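PDB 3OKP: GDP-mannose-dependent alpha-(1-6)-phosphatidylinositol monomannoside mannosyltransferase from Corynebacterium glutamicum, which is a glycosyltransferase of the GT-B fold, built from two Rossmann-like domains, with guanosine-5'-diphosphate-alpha-D-mannose bound in a pocket. Local coordinates for residues A[77-82]-A[102-107]; A[94-99]-A[119-124]; A[299-304]-A[354-359]. All coordinates share one frame; numbering follows the deposited sequence.

Interaction 1: A[77-82]-A[102-107]; sequences AMAEII and AGTAKQ
Met78 reaches over to Thr104 and Ala105, bridging two helices whose short segments run 9.1 Å apart between axes and cross at -32°. Its CG is anti to the backbone N (chi1 -179°), beside the carbonyl carbon. SD of Met78 is still 4.5 Å from CB of Ala105, and CB and CG stand further back, so the touching is left to the methyl. The chain bends at chi3 (68°), and CE settles 3.6 Å from the backbone N of Ala105, with CB of Ala105 at 3.9 Å. The same methyl lies 4.0 Å from CB of Thr104, so it rests on two successive residues of the facing helix.

Ile82, one turn after Met78, brings CD1 to 3.8 Å from CA of Ala105; its distance to CB of Ala105 is 4.1 Å. Two neighbouring apolar tips thus rest on Ala105 from the same side, and both meet its backbone, at N and CA, as well as its CB. Beside them, CB of Ala79 lies 4.1 Å from CG2 of Thr104, a methyl-to-methyl touch.

The contact is plain apolar packing between neighbouring helices of the N-terminal Rossmann-like domain. Met78 touches Leu8 and Val10 of strand 7-11 and Phe92 of strand 89-92, Ile82 also touches Leu8, and Ala105 lies against Val90 of strand 89-92 and Val113 of strand 112-116, so the helix pair rests on the parallel sheet.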
loop_
_atom_site.group_PDB
_atom_site.type_symbol
_atom_site.label_atom_id
_atom_site.label_comp_id
_atom_site.label_asym_id
_atom_site.label_seq_id
_atom_site.Cartn_x
_atom_site.Cartn_y
_atom_site.Cartn_z
ATOM N N ALA A 77 13.906 27.511 -5.219
ATOM C CA ALA A 77 14.052 27.157 -3.812
ATOM C C ALA A 77 14.663 25.766 -3.657
ATOM O O ALA A 77 15.526 25.556 -2.801
ATOM C CB ALA A 77 12.711 27.237 -3.099
ATOM N N MET A 78 14.212 24.828 -4.492
ATOM C CA MET A 78 14.771 23.475 -4.530
ATOM C C MET A 78 16.256 23.509 -4.896
ATOM O O MET A 78 17.074 22.843 -4.257
ATOM C CB MET A 78 14.005 22.596 -5.524
ATOM C CG MET A 78 14.512 21.158 -5.592
ATOM S SD MET A 78 13.886 20.213 -6.992
ATOM C CE MET A 78 14.677 21.049 -8.368
ATOM N N ALA A 79 16.586 24.297 -5.918
ATOM C CA ALA A 79 17.956 24.443 -6.402
ATOM C C ALA A 79 18.914 24.954 -5.323
ATOM O O ALA A 79 20.039 24.466 -5.209
ATOM C CB ALA A 79 17.994 25.359 -7.628
ATOM N N GLU A 80 18.467 25.931 -4.536
ATOM C CA GLU A 80 19.317 26.510 -3.494
ATOM C C GLU A 80 19.548 25.563 -2.315
ATOM O O GLU A 80 20.613 25.597 -1.696
ATOM C CB GLU A 80 18.780 27.865 -3.024
ATOM C CG GLU A 80 19.141 29.028 -3.958
ATOM C CD GLU A 80 20.645 29.186 -4.162
ATOM O OE1 GLU A 80 21.374 29.354 -3.161
ATOM O OE2 GLU A 80 21.097 29.138 -5.327
ATOM N N ILE A 81 18.559 24.720 -2.021
ATOM C CA ILE A 81 18.701 23.685 -0.995
ATOM C C ILE A 81 19.710 22.625 -1.448
ATOM O O ILE A 81 20.576 22.213 -0.670
ATOM C CB ILE A 81 17.339 23.027 -0.636
ATOM C CG1 ILE A 81 16.394 24.059 -0.004
ATOM C CG2 ILE A 81 17.542 21.837 0.312
ATOM C CD1 ILE A 81 14.921 23.640 0.005
ATOM N N ILE A 82 19.596 22.205 -2.708
ATOM C CA ILE A 82 20.530 21.247 -3.312
ATOM C C ILE A 82 21.986 21.682 -3.108
ATOM O O ILE A 82 22.828 20.885 -2.692
ATOM C CB ILE A 82 20.219 21.012 -4.821
ATOM C CG1 ILE A 82 18.938 20.182 -4.975
ATOM C CG2 ILE A 82 21.393 20.319 -5.531
ATOM C CD1 ILE A 82 18.283 20.273 -6.348
ATOM N N ALA A 102 12.893 18.010 -12.560
ATOM C CA ALA A 102 14.103 17.176 -12.544
ATOM C C ALA A 102 15.278 17.809 -13.295
ATOM O O ALA A 102 16.436 17.655 -12.893
ATOM C CB ALA A 102 13.806 15.787 -13.084
ATOM N N GLY A 103 14.975 18.518 -14.381
ATOM C CA GLY A 103 15.984 19.269 -15.129
ATOM C C GLY A 103 16.719 20.277 -14.262
ATOM O O GLY A 103 17.947 20.347 -14.289
ATOM N N THR A 104 15.957 21.045 -13.483
ATOM C CA THR A 104 16.506 22.027 -12.542
ATOM C C THR A 104 17.390 21.361 -11.489
ATOM O O THR A 104 18.430 21.905 -11.109
ATOM C CB THR A 104 15.378 22.828 -11.842
ATOM O OG1 THR A 104 14.588 23.503 -12.828
ATOM C CG2 THR A 104 15.948 23.859 -10.862
ATOM N N ALA A 105 16.972 20.183 -11.026
ATOM C CA ALA A 105 17.732 19.420 -10.037
ATOM C C ALA A 105 19.130 19.054 -10.545
ATOM O O ALA A 105 20.112 19.194 -9.812
ATOM C CB ALA A 105 16.961 18.172 -9.605
ATOM N N LYS A 106 19.213 18.603 -11.796
ATOM C CA LYS A 106 20.500 18.315 -12.438
ATOM C C LYS A 106 21.317 19.586 -12.687
ATOM O O LYS A 106 22.538 19.586 -12.519
ATOM C CB LYS A 106 20.305 17.531 -13.741
ATOM C CG LYS A 106 19.828 16.099 -13.526
ATOM C CD LYS A 106 19.979 15.250 -14.780
ATOM C CE LYS A 106 19.763 13.771 -14.464
ATOM N NZ LYS A 106 19.597 12.939 -15.697
ATOM N N GLN A 107 20.637 20.665 -13.075
ATOM C CA GLN A 107 21.277 21.971 -13.257
ATOM C C GLN A 107 21.900 22.482 -11.957
ATOM O O GLN A 107 22.980 23.079 -11.969
ATOM C CB GLN A 107 20.271 23.005 -13.768
ATOM C CG GLN A 107 19.776 22.780 -15.184
ATOM C CD GLN A 107 18.717 23.786 -15.593
ATOM O OE1 GLN A 107 18.415 24.733 -14.857
ATOM N NE2 GLN A 107 18.147 23.592 -16.776
#

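Interaction 2: A[94-99]-A[119-124]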
loop_
_atom_site.group_PDB
_atom_site.type_symbol
_atom_site.label_atom_id
_atom_site.label_comp_id
_atom_site.label_asym_id
_atom_site.label_seq_id
_atom_site.Cartn_x
_atom_site.Cartn_y
_atom_site.Cartn_z
ATOM N N ALA A 94 6.459 11.704 -5.353
ATOM C CA ALA A 94 5.454 11.373 -6.350
ATOM C C ALA A 94 5.895 12.005 -7.662
ATOM O O ALA A 94 6.223 13.192 -7.706
ATOM C CB ALA A 94 4.081 11.883 -5.925
ATOM N N ALA A 95 5.922 11.201 -8.722
ATOM C CA ALA A 95 6.478 11.622 -10.009
ATOM C C ALA A 95 5.692 12.754 -10.672
ATOM O O ALA A 95 6.256 13.803 -10.986
ATOM C CB ALA A 95 6.605 10.424 -10.950
ATOM N N ALA A 96 4.395 12.543 -10.877
ATOM C CA ALA A 96 3.560 13.521 -11.575
ATOM C C ALA A 96 2.802 14.419 -10.595
ATOM O O ALA A 96 2.091 13.911 -9.726
ATOM C CB ALA A 96 2.592 12.813 -12.514
ATOM N N PRO A 97 2.928 15.755 -10.740
ATOM C CA PRO A 97 3.718 16.492 -11.725
ATOM C C PRO A 97 5.075 17.060 -11.261
ATOM O O PRO A 97 5.785 17.646 -12.080
ATOM C CB PRO A 97 2.790 17.661 -12.063
ATOM C CG PRO A 97 2.085 17.957 -10.743
ATOM C CD PRO A 97 2.145 16.682 -9.900
ATOM N N LEU A 98 5.435 16.900 -9.985
ATOM C CA LEU A 98 6.619 17.589 -9.435
ATOM C C LEU A 98 7.968 17.220 -10.065
ATOM O O LEU A 98 8.874 18.057 -10.112
ATOM C CB LEU A 98 6.701 17.463 -7.907
ATOM C CG LEU A 98 5.832 18.384 -7.043
ATOM C CD1 LEU A 98 6.078 18.081 -5.571
ATOM C CD2 LEU A 98 6.074 19.867 -7.337
ATOM N N ALA A 99 8.095 15.984 -10.548
ATOM C CA ALA A 99 9.327 15.532 -11.203
ATOM C C ALA A 99 9.598 16.227 -12.544
ATOM O O ALA A 99 10.613 15.968 -13.187
ATOM C CB ALA A 99 9.337 14.013 -11.362
ATOM N N GLY A 119 -0.202 5.000 -7.923
ATOM C CA GLY A 119 -1.373 4.546 -8.677
ATOM C C GLY A 119 -1.761 5.453 -9.833
ATOM O O GLY A 119 -2.144 4.975 -10.903
ATOM N N HIS A 120 -1.648 6.762 -9.614
ATOM C CA HIS A 120 -2.171 7.774 -10.535
ATOM C C HIS A 120 -1.550 7.769 -11.935
ATOM O O HIS A 120 -2.239 8.062 -12.912
ATOM C CB HIS A 120 -2.049 9.175 -9.919
ATOM N N GLU A 121 -0.264 7.432 -12.027
ATOM C CA GLU A 121 0.464 7.458 -13.304
ATOM C C GLU A 121 -0.117 6.521 -14.371
ATOM O O GLU A 121 0.081 6.747 -15.567
ATOM C CB GLU A 121 1.956 7.173 -13.095
ATOM C CG GLU A 121 2.749 8.336 -12.485
ATOM C CD GLU A 121 2.722 8.372 -10.958
ATOM O OE1 GLU A 121 2.195 7.425 -10.328
ATOM O OE2 GLU A 121 3.240 9.358 -10.386
ATOM N N VAL A 122 -0.829 5.483 -13.932
ATOM C CA VAL A 122 -1.540 4.575 -14.841
ATOM C C VAL A 122 -2.557 5.350 -15.683
ATOM O O VAL A 122 -2.594 5.212 -16.905
ATOM C CB VAL A 122 -2.253 3.422 -14.074
ATOM C CG1 VAL A 122 -3.026 2.521 -15.037
ATOM C CG2 VAL A 122 -1.251 2.597 -13.272
ATOM N N GLY A 123 -3.366 6.174 -15.020
ATOM C CA GLY A 123 -4.349 7.016 -15.697
ATOM C C GLY A 123 -3.714 8.082 -16.573
ATOM O O GLY A 123 -4.293 8.481 -17.585
ATOM N N TRP A 124 -2.525 8.545 -16.174
ATOM C CA TRP A 124 -1.761 9.536 -16.940
ATOM C C TRP A 124 -1.280 8.999 -18.295
ATOM O O TRP A 124 -1.063 9.769 -19.231
ATOM C CB TRP A 124 -0.564 10.045 -16.127
ATOM C CG TRP A 124 -0.898 11.095 -15.096
ATOM C CD1 TRP A 124 -1.728 10.953 -14.023
ATOM C CD2 TRP A 124 -0.387 12.435 -15.032
ATOM N NE1 TRP A 124 -1.782 12.122 -13.303
ATOM C CE2 TRP A 124 -0.966 13.049 -13.898
ATOM C CE3 TRP A 124 0.499 13.179 -15.824
ATOM C CZ2 TRP A 124 -0.688 14.374 -13.534
ATOM C CZ3 TRP A 124 0.776 14.496 -15.463
ATOM C CH2 TRP A 124 0.183 15.077 -14.326
#
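A loop and a short helical turn at the C-terminal ends of neighbouring strands meet here in the N-terminal Rossmann-like domain of the GT-B fold: Ala95, Ala96 and Pro97 follow strand 89-92, while Glu121 and Trp124 lie in a weakly bonded helical turn at about 121-124, after strand 112-116. Ala96 takes both main interactions, one through its backbone and one through its methyl.

CB of Ala96 stands 3.6 Å from the centroid of the six-membered ring of Trp124, only 4° off the ring normal, which makes this a CH-pi contact over the face. The methyl is nearly equidistant from all six atoms of that ring, with CH2 at 3.8 Å, and so sits over the benzo part of the indole. CB of Pro97, which follows a cis peptide bond, approaches the same CH2 at 4.3 Å. Ser133 and Leu134 of helix 128-140 also touch Trp124.

Glu121 bends at chi2 (86°), and its carboxylate comes up to the loop. OE2 accepts a weak hydrogen bond from Ala96 N at 3.4 Å, long but fairly straight with an N-H...O angle of 162°, and it lies 3.6 Å from CB of Ala95. Phe155 and Phe159 of helix 149-159 pack on the glutamate side chain.

This buried carboxylate is satisfied mainly through OE1, which is bonded to the backbone N of His118, and OE2 adds only the weak bond to Ala96 N. Much of what holds the two parts together across this contact is therefore probably the methyl over the indole face.

Interaction 3: A[299-304]-A[354-359]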
loop_
_atom_site.group_PDB
_atom_site.type_symbol
_atom_site.label_atom_id
_atom_site.label_comp_id
_atom_site.label_asym_id
_atom_site.label_seq_id
_atom_site.Cartn_x
_atom_site.Cartn_y
_atom_site.Cartn_z
ATOM N N ALA A 299 -2.053 -9.238 6.321
ATOM C CA ALA A 299 -2.631 -10.527 6.695
ATOM C C ALA A 299 -1.555 -11.601 6.806
ATOM O O ALA A 299 -1.497 -12.332 7.797
ATOM C CB ALA A 299 -3.690 -10.943 5.686
ATOM N N GLN A 300 -0.699 -11.679 5.788
ATOM C CA GLN A 300 0.424 -12.617 5.784
ATOM C C GLN A 300 1.371 -12.360 6.951
ATOM O O GLN A 300 1.859 -13.300 7.573
ATOM C CB GLN A 300 1.171 -12.556 4.454
ATOM C CG GLN A 300 0.409 -13.188 3.303
ATOM C CD GLN A 300 1.096 -12.978 1.971
ATOM O OE1 GLN A 300 1.818 -13.849 1.497
ATOM N NE2 GLN A 300 0.881 -11.812 1.364
ATOM N N ALA A 301 1.604 -11.083 7.253
ATOM C CA ALA A 301 2.409 -10.684 8.408
ATOM C C ALA A 301 1.798 -11.138 9.740
ATOM O O ALA A 301 2.524 -11.386 10.707
ATOM C CB ALA A 301 2.632 -9.179 8.405
ATOM N N CYS A 302 0.469 -11.247 9.780
ATOM C CA CYS A 302 -0.244 -11.759 10.958
ATOM C C CYS A 302 -0.385 -13.292 10.957
ATOM O O CYS A 302 -1.028 -13.863 11.847
ATOM C CB CYS A 302 -1.621 -11.095 11.086
ATOM S SG CYS A 302 -1.566 -9.349 11.575
ATOM N N GLY A 303 0.218 -13.944 9.964
ATOM C CA GLY A 303 0.196 -15.402 9.853
ATOM C C GLY A 303 -1.164 -15.968 9.480
ATOM O O GLY A 303 -1.540 -17.046 9.944
ATOM N N VAL A 304 -1.892 -15.241 8.636
ATOM C CA VAL A 304 -3.248 -15.616 8.236
ATOM C C VAL A 304 -3.278 -15.932 6.735
ATOM O O VAL A 304 -2.782 -15.135 5.935
ATOM C CB VAL A 304 -4.262 -14.483 8.568
ATOM C CG1 VAL A 304 -5.690 -14.875 8.183
ATOM C CG2 VAL A 304 -4.194 -14.111 10.049
ATOM N N ALA A 354 3.724 -19.840 6.251
ATOM C CA ALA A 354 4.399 -19.470 5.009
ATOM C C ALA A 354 4.215 -17.986 4.695
ATOM O O ALA A 354 5.135 -17.340 4.197
ATOM C CB ALA A 354 3.910 -20.337 3.844
ATOM N N GLY A 355 3.029 -17.456 4.994
ATOM C CA GLY A 355 2.746 -16.028 4.828
ATOM C C GLY A 355 3.674 -15.153 5.653
ATOM O O GLY A 355 4.232 -14.178 5.146
ATOM N N ARG A 356 3.837 -15.513 6.925
ATOM C CA ARG A 356 4.726 -14.800 7.842
ATOM C C ARG A 356 6.182 -14.837 7.371
ATOM O O ARG A 356 6.858 -13.810 7.358
ATOM C CB ARG A 356 4.588 -15.354 9.269
ATOM C CG ARG A 356 5.553 -14.753 10.302
ATOM C CD ARG A 356 5.258 -13.283 10.560
ATOM N NE ARG A 356 6.266 -12.655 11.411
ATOM C CZ ARG A 356 6.211 -11.399 11.848
ATOM N NH1 ARG A 356 5.187 -10.617 11.528
ATOM N NH2 ARG A 356 7.184 -10.923 12.616
ATOM N N ALA A 357 6.651 -16.021 6.981
ATOM C CA ALA A 357 8.006 -16.193 6.460
ATOM C C ALA A 357 8.222 -15.383 5.179
ATOM O O ALA A 357 9.289 -14.790 4.986
ATOM C CB ALA A 357 8.299 -17.671 6.216
ATOM N N HIS A 358 7.202 -15.358 4.323
ATOM C CA HIS A 358 7.251 -14.636 3.048
ATOM C C HIS A 358 7.482 -13.133 3.227
ATOM O O HIS A 358 8.378 -12.564 2.598
ATOM C CB HIS A 358 5.972 -14.895 2.237
ATOM C CG HIS A 358 5.955 -14.231 0.893
ATOM N ND1 HIS A 358 4.887 -13.482 0.449
ATOM C CD2 HIS A 358 6.871 -14.209 -0.104
ATOM C CE1 HIS A 358 5.147 -13.025 -0.764
ATOM N NE2 HIS A 358 6.344 -13.451 -1.121
ATOM N N VAL A 359 6.681 -12.502 4.083
ATOM C CA VAL A 359 6.811 -11.061 4.333
ATOM C C VAL A 359 8.110 -10.699 5.064
ATOM O O VAL A 359 8.697 -9.648 4.802
ATOM C CB VAL A 359 5.572 -10.451 5.059
ATOM C CG1 VAL A 359 4.346 -10.471 4.144
ATOM C CG2 VAL A 359 5.283 -11.169 6.364
#
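Gln300 and Ala301 pack against Gly355 and Val359 of helix 345-362 where helix 294-301 ends in a Schellman motif closed by Gly303, within the C-terminal Rossmann-like domain. The tight part is backbone on backbone: CA of Gln300 and CA of Gly355 are 4.2 Å apart, with no side chain on the glycine to separate them. CB of Gln300 lies 3.5 Å from Gly355 O. Gln300 O comes within 3.0 Å of Arg356 N, yet the angle is too poor for a hydrogen bond; this oxygen instead accepts Gly303 N inside the motif. Val359 extends the close packing, its CG2 lying 3.6 Å from CA of Ala301 and its CG1 3.8 Å from CB of Gln300.

The flanks, at the partly exposed His358 and Arg356, are joined by side-chain tips rather than by backbone packing. The looser link is that of His358, whose ND1 donates to Gln300 OE1 over 3.3 Å, from above the carbonyl plane, with ring and amide planes turned 33° apart. That amide is held chiefly from elsewhere: OE1 also bonds Thr322 OG1, and NE2 bonds Tyr296 O and Thr317 O.

Arg356 works on the other flank, with NH2 bonded to Val174 O. Its chain bends at chi2 (67°), placing CD 3.3 Å from Ala301 O, and the guanidinium then presents its edge to that same oxygen, where NH1 donates at 2.9 Å with an N-H...O angle of 149°.

Overall arrangement
Interactions 1 and 2 belong to the N-terminal Rossmann-like domain, and their segments alternate in sequence: two residues separate loop 94-99 from helix 102-107, with no other touch between the two contacts. Their centres are about 20 Å apart. Interaction 1 is buried and wholly apolar, formed by helices resting on the sheet; interaction 2, partly buried at the C-terminal ends of the strands, combines a weak amide-to-carboxylate bond with a methyl over an indole face. Interaction 3 lies in the other domain, its centre about 42 Å from that of interaction 1 and about 31 Å from that of interaction 2. Also partly buried, it differs in bringing two backbones together, with side-chain hydrogen bonds on its flanks.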